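Local coordinates for E2A dna-binding protein (Human adenovirus 5, PDB 2WB0) that binds single-stranded DNA and supports elongation in viral strand-displacement replication, unwinding the template without ATP by forming multimers, at residues P270-F275 against K297-D302. Sequence-based numbering, arbitrary orientation.
Sequences PALIVF and KISAPD
Phe275 and Ile298 form an antiparallel hydrogen-bonded pair, with Phe275 N 2.8 Å from Ile298 O and Ile298 N 2.9 Å from Phe275 O. The second donor lies in the carbonyl plane; the first is tilted 34° from it. In Phe275, chi1 (-59°) sets CG beside the backbone N and anti to the carbonyl carbon. The ring extends off the sheet, and its CE2 meets Ala300 CB at 3.9 Å, while Ile273 CG2 sits over one ring face, 3.6 Å above the plane and offset toward the rim. Ala300 CB also packs 3.9 Å from Ile273 CB, so this methyl touches both Phe275 and Ile273. One further backbone bond lies beyond the paired strands: Ala300 N donates to Ile273 O, with an N-H...O angle of 161°, although Ala300 already belongs to the helix. Val274 and Ser299, the intervening non-hydrogen-bonded pair, turn their side chains to the opposite sheet face. Leu272 reaches the strand-to-helix junction through both branches, CD2 3.9 Å from Ser299 CB and CD1 against Pro301 CG. Ser299, at the N-cap position, has its OG bonded to Thr60 O. Leu217 of strand 216-220 touches both Phe275 and Ala300. With strand 242-246 along the other edge of 271-276, the geometry is that of a three-stranded antiparallel sheet whose edge strand runs directly into helix 300-315, within the second zinc-binding family region.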
ATOM      1  N   PRO A 270      -6.568  17.848   2.323  1.00 18.05           N
ATOM      2  CA  PRO A 270      -5.790  17.518   3.541  1.00 17.70           C
ATOM      3  C   PRO A 270      -6.171  16.184   4.149  1.00 16.59           C
ATOM      4  O   PRO A 270      -6.547  16.139   5.308  1.00 16.37           O
ATOM      5  CB  PRO A 270      -6.158  18.667   4.481  1.00 16.60           C
ATOM      6  CG  PRO A 270      -7.591  18.984   4.085  1.00 20.04           C
ATOM      7  CD  PRO A 270      -7.602  18.870   2.592  1.00 18.98           C
ATOM      8  N   ALA A 271      -5.970  15.082   3.411  1.00 14.61           N
ATOM      9  CA  ALA A 271      -6.128  13.716   3.977  1.00 15.32           C
ATOM     10  C   ALA A 271      -5.263  12.806   3.110  1.00 14.14           C
ATOM     11  O   ALA A 271      -5.128  13.049   1.900  1.00 14.80           O
ATOM     12  CB  ALA A 271      -7.615  13.204   3.949  1.00 13.30           C
ATOM     13  N   LEU A 272      -4.600  11.836   3.743  1.00 13.45           N
ATOM     14  CA  LEU A 272      -3.771  10.878   3.029  1.00 12.58           C
ATOM     15  C   LEU A 272      -4.403   9.484   3.066  1.00 13.77           C
ATOM     16  O   LEU A 272      -4.969   9.081   4.070  1.00 12.79           O
ATOM     17  CB  LEU A 272      -2.408  10.758   3.726  1.00 13.45           C
ATOM     18  CG  LEU A 272      -1.303  11.706   3.250  1.00 16.04           C
ATOM     19  CD1 LEU A 272      -1.645  12.921   2.373  1.00 11.99           C
ATOM     20  CD2 LEU A 272      -0.006  11.725   3.999  1.00 12.63           C
ATOM     21  N   ILE A 273      -4.227   8.740   1.976  1.00 13.17           N
ATOM     22  CA  ILE A 273      -4.541   7.301   1.988  1.00 12.77           C
ATOM     23  C   ILE A 273      -3.359   6.670   2.748  1.00 13.08           C
ATOM     24  O   ILE A 273      -2.191   6.920   2.429  1.00 13.35           O
ATOM     25  CB  ILE A 273      -4.519   6.736   0.528  1.00 12.29           C
ATOM     26  CG1 ILE A 273      -5.706   7.294  -0.265  1.00 14.79           C
ATOM     27  CG2 ILE A 273      -4.364   5.129   0.547  1.00 10.01           C
ATOM     28  CD1 ILE A 273      -5.736   6.924  -1.790  1.00 16.16           C
ATOM     29  N   VAL A 274      -3.657   5.814   3.713  1.00 12.23           N
ATOM     30  CA  VAL A 274      -2.628   5.143   4.421  1.00 11.80           C
ATOM     31  C   VAL A 274      -2.849   3.615   4.362  1.00 11.43           C
ATOM     32  O   VAL A 274      -3.946   3.148   4.672  1.00 13.12           O
ATOM     33  CB  VAL A 274      -2.624   5.574   5.909  1.00 13.14           C
ATOM     34  CG1 VAL A 274      -1.580   4.797   6.677  1.00 14.17           C
ATOM     35  CG2 VAL A 274      -2.389   7.104   6.061  1.00 11.13           C
ATOM     36  N   PHE A 275      -1.805   2.852   4.002  1.00 11.66           N
ATOM     37  CA  PHE A 275      -1.841   1.433   3.886  1.00 10.20           C
ATOM     38  C   PHE A 275      -1.257   0.816   5.165  1.00 11.34           C
ATOM     39  O   PHE A 275      -0.153   1.208   5.557  1.00 12.39           O
ATOM     40  CB  PHE A 275      -0.988   0.952   2.675  1.00  9.74           C
ATOM     41  CG  PHE A 275      -1.452   1.533   1.345  1.00  8.92           C
ATOM     42  CD1 PHE A 275      -2.710   1.185   0.801  1.00 10.48           C
ATOM     43  CD2 PHE A 275      -0.631   2.421   0.669  1.00  9.94           C
ATOM     44  CE1 PHE A 275      -3.131   1.746  -0.411  1.00  7.89           C
ATOM     45  CE2 PHE A 275      -1.049   2.996  -0.548  1.00 10.29           C
ATOM     46  CZ  PHE A 275      -2.291   2.624  -1.086  1.00 11.36           C
ATOM     47  N   LYS A 297       3.141   0.039   7.554  1.00 14.05           N
ATOM     48  CA  LYS A 297       2.372   1.321   7.535  1.00 14.16           C
ATOM     49  C   LYS A 297       3.065   2.306   6.600  1.00 12.70           C
ATOM     50  O   LYS A 297       4.233   2.699   6.812  1.00 13.16           O
ATOM     51  CB  LYS A 297       2.181   1.971   8.909  1.00 15.23           C
ATOM     52  CG  LYS A 297       1.243   3.222   8.958  1.00 15.56           C
ATOM     53  CD  LYS A 297       1.450   4.021  10.276  1.00 17.75           C
ATOM     54  CE  LYS A 297       0.197   4.829  10.706  1.00 30.26           C
ATOM     55  NZ  LYS A 297       0.459   6.196  11.433  1.00 35.96           N
ATOM     56  N   ILE A 298       2.364   2.651   5.533  1.00 13.04           N
ATOM     57  CA  ILE A 298       2.934   3.594   4.557  1.00 11.66           C
ATOM     58  C   ILE A 298       1.831   4.341   3.862  1.00 11.42           C
ATOM     59  O   ILE A 298       0.838   3.728   3.440  1.00 11.40           O
ATOM     60  CB  ILE A 298       3.876   2.902   3.543  1.00 10.68           C
ATOM     61  CG1 ILE A 298       4.482   3.936   2.563  1.00  9.83           C
ATOM     62  CG2 ILE A 298       3.121   1.680   2.820  1.00  8.58           C
ATOM     63  CD1 ILE A 298       5.874   3.394   1.978  1.00 12.56           C
ATOM     64  N   SER A 299       2.003   5.657   3.690  1.00 11.71           N
ATOM     65  CA  SER A 299       0.950   6.494   3.136  1.00 11.66           C
ATOM     66  C   SER A 299       1.188   6.468   1.644  1.00 11.26           C
ATOM     67  O   SER A 299       2.324   6.202   1.187  1.00 12.66           O
ATOM     68  CB  SER A 299       0.990   7.963   3.676  1.00 11.47           C
ATOM     69  OG  SER A 299       2.271   8.576   3.302  1.00 11.14           O
ATOM     70  N   ALA A 300       0.139   6.697   0.860  1.00 12.21           N
ATOM     71  CA  ALA A 300       0.299   6.651  -0.609  1.00 12.48           C
ATOM     72  C   ALA A 300       1.367   7.600  -1.227  1.00 11.79           C
ATOM     73  O   ALA A 300       2.106   7.203  -2.108  1.00 13.07           O
ATOM     74  CB  ALA A 300      -1.096   6.832  -1.331  1.00 10.40           C
ATOM     75  N   PRO A 301       1.445   8.826  -0.780  1.00 13.84           N
ATOM     76  CA  PRO A 301       2.561   9.622  -1.340  1.00 13.99           C
ATOM     77  C   PRO A 301       3.932   9.129  -0.980  1.00 13.54           C
ATOM     78  O   PRO A 301       4.821   9.242  -1.846  1.00 13.35           O
ATOM     79  CB  PRO A 301       2.361  11.018  -0.756  1.00 13.91           C
ATOM     80  CG  PRO A 301       0.861  11.002  -0.231  1.00 16.11           C
ATOM     81  CD  PRO A 301       0.653   9.588   0.213  1.00 12.67           C
ATOM     82  N   ASP A 302       4.136   8.599   0.249  1.00 11.99           N
ATOM     83  CA  ASP A 302       5.453   8.076   0.647  1.00 12.09           C
ATOM     84  C   ASP A 302       5.705   6.827  -0.134  1.00 11.58           C
ATOM     85  O   ASP A 302       6.854   6.572  -0.470  1.00 11.80           O
ATOM     86  CB  ASP A 302       5.517   7.806   2.180  1.00 10.16           C
ATOM     87  CG  ASP A 302       5.493   9.082   2.957  1.00 16.35           C
ATOM     88  OD1 ASP A 302       5.720  10.129   2.290  1.00 14.66           O
ATOM     89  OD2 ASP A 302       5.192   9.060   4.166  1.00 13.71           O
TER